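Local coordinates for actin-related protein 8 (Homo sapiens, PDB 4FO0) that binds ATP with low basal ATPase activity, cannot polymerize, and is a proposed core component of the INO80 chromatin remodeling complex, at residues A[231-235]-A[589-593]. Residues are numbered along the deposited sequence.
Sequences VVHQE and AAFVW
Van der Waals and CH-pi contact, without hydrogen bonds between the segments, joining the end of strand 229-234 to the irregular C-terminal tail that follows helix 583-588. Residues 231-234 are extended and pair in parallel with strand 200-205; Q234 is the N-cap of helix 235-243. The tail comes nearest at A589 and A590, whose CA atoms lie 7.1 Å from V232 CA and 6.8 Å from H233 CA, and turns away after F591. F591 (chi1 p) fills the centre: its ring edge meets the backbone, F591 CE1 lying 3.6 Å from V232 O and 4.1 Å from V232 CG1, while CG of Q234 (chi1 m) covers one ring face. The Y209 ring also meets it, at about 60°, and the F591 side chain touches I205. A590 CB makes a CH-pi contact over the H233 imidazole, 3.9 Å from its centroid; with H233 chi1 near -141°, ND1 accepts a hydrogen bond from Q234 N (3.0 Å), tying the ring to the next residue's backbone. W593, the chain end, packs on helix 211-225. N- and C-terminal parts of the chain are thus brought together in one domain, as in subdomain 1 of actin.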
loop_
_atom_site.group_PDB
_atom_site.type_symbol
_atom_site.label_atom_id
_atom_site.label_comp_id
_atom_site.label_asym_id
_atom_site.label_seq_id
_atom_site.Cartn_x
_atom_site.Cartn_y
_atom_site.Cartn_z
ATOM N N VAL A 231 12.013 -17.584 7.363
ATOM C CA VAL A 231 11.990 -17.768 5.924
ATOM C C VAL A 231 11.630 -16.442 5.279
ATOM O O VAL A 231 10.626 -15.810 5.621
ATOM C CB VAL A 231 10.946 -18.797 5.488
ATOM C CG1 VAL A 231 10.820 -18.775 3.980
ATOM C CG2 VAL A 231 11.317 -20.188 5.991
ATOM N N VAL A 232 12.447 -16.019 4.331
ATOM C CA VAL A 232 12.166 -14.790 3.622
ATOM C C VAL A 232 11.596 -15.124 2.253
ATOM O O VAL A 232 12.089 -16.021 1.579
ATOM C CB VAL A 232 13.434 -13.947 3.460
ATOM C CG1 VAL A 232 13.155 -12.770 2.584
ATOM C CG2 VAL A 232 13.927 -13.506 4.807
ATOM N N HIS A 233 10.547 -14.421 1.849
ATOM C CA HIS A 233 10.038 -14.588 0.501
ATOM C C HIS A 233 9.487 -13.280 -0.052
ATOM O O HIS A 233 9.173 -12.359 0.698
ATOM C CB HIS A 233 8.968 -15.671 0.470
ATOM C CG HIS A 233 9.039 -16.547 -0.741
ATOM N ND1 HIS A 233 9.616 -16.133 -1.922
ATOM C CD2 HIS A 233 8.621 -17.819 -0.945
ATOM C CE1 HIS A 233 9.542 -17.112 -2.809
ATOM N NE2 HIS A 233 8.942 -18.144 -2.240
ATOM N N GLN A 234 9.363 -13.205 -1.367
ATOM C CA GLN A 234 8.848 -12.009 -2.006
ATOM C C GLN A 234 7.344 -11.931 -1.890
ATOM O O GLN A 234 6.655 -12.942 -1.993
ATOM C CB GLN A 234 9.244 -11.989 -3.462
ATOM C CG GLN A 234 10.719 -12.088 -3.641
ATOM C CD GLN A 234 11.068 -12.422 -5.049
ATOM O OE1 GLN A 234 11.455 -11.550 -5.826
ATOM N NE2 GLN A 234 10.910 -13.690 -5.410
ATOM N N GLU A 235 6.840 -10.721 -1.685
ATOM C CA GLU A 235 5.423 -10.534 -1.461
ATOM C C GLU A 235 4.648 -10.898 -2.740
ATOM O O GLU A 235 3.493 -11.315 -2.683
ATOM C CB GLU A 235 5.129 -9.105 -0.957
ATOM C CG GLU A 235 5.342 -7.991 -1.993
ATOM C CD GLU A 235 5.610 -6.593 -1.390
ATOM O OE1 GLU A 235 6.267 -5.773 -2.075
ATOM O OE2 GLU A 235 5.165 -6.298 -0.257
ATOM N N ALA A 589 17.981 -19.109 -0.082
ATOM C CA ALA A 589 16.786 -18.340 -0.397
ATOM C C ALA A 589 15.989 -18.970 -1.542
ATOM O O ALA A 589 16.555 -19.365 -2.561
ATOM C CB ALA A 589 17.140 -16.894 -0.711
ATOM N N ALA A 590 14.673 -19.050 -1.353
ATOM C CA ALA A 590 13.746 -19.583 -2.353
ATOM C C ALA A 590 13.896 -18.888 -3.694
ATOM O O ALA A 590 13.759 -19.506 -4.754
ATOM C CB ALA A 590 12.313 -19.453 -1.863
ATOM N N PHE A 591 14.157 -17.590 -3.642
ATOM C CA PHE A 591 14.402 -16.831 -4.849
ATOM C C PHE A 591 15.907 -16.705 -5.046
ATOM O O PHE A 591 16.696 -17.037 -4.157
ATOM C CB PHE A 591 13.765 -15.453 -4.725
ATOM C CG PHE A 591 14.146 -14.740 -3.476
ATOM C CD1 PHE A 591 13.461 -14.976 -2.301
ATOM C CD2 PHE A 591 15.220 -13.867 -3.463
ATOM C CE1 PHE A 591 13.819 -14.326 -1.138
ATOM C CE2 PHE A 591 15.579 -13.216 -2.308
ATOM C CZ PHE A 591 14.879 -13.445 -1.143
ATOM N N VAL A 592 16.305 -16.228 -6.218
ATOM C CA VAL A 592 17.712 -15.987 -6.479
ATOM C C VAL A 592 18.174 -14.711 -5.777
ATOM O O VAL A 592 17.891 -13.600 -6.223
ATOM C CB VAL A 592 17.981 -15.901 -7.987
ATOM C CG1 VAL A 592 19.426 -15.528 -8.252
ATOM C CG2 VAL A 592 17.641 -17.225 -8.638
ATOM N N TRP A 593 18.873 -14.879 -4.663
ATOM C CA TRP A 593 19.404 -13.742 -3.928
ATOM C C TRP A 593 20.174 -12.819 -4.871
ATOM O O TRP A 593 19.860 -11.627 -4.999
ATOM C CB TRP A 593 20.296 -14.223 -2.786
ATOM C CG TRP A 593 20.880 -13.126 -1.974
ATOM C CD1 TRP A 593 22.162 -12.653 -2.030
ATOM C CD2 TRP A 593 20.211 -12.356 -0.972
ATOM N NE1 TRP A 593 22.331 -11.632 -1.122
ATOM C CE2 TRP A 593 21.150 -11.430 -0.459
ATOM C CE3 TRP A 593 18.906 -12.353 -0.461
ATOM C CZ2 TRP A 593 20.826 -10.514 0.541
ATOM C CZ3 TRP A 593 18.585 -11.442 0.538
ATOM C CH2 TRP A 593 19.542 -10.536 1.027
ATOM O OXT TRP A 593 21.111 -13.257 -5.546
#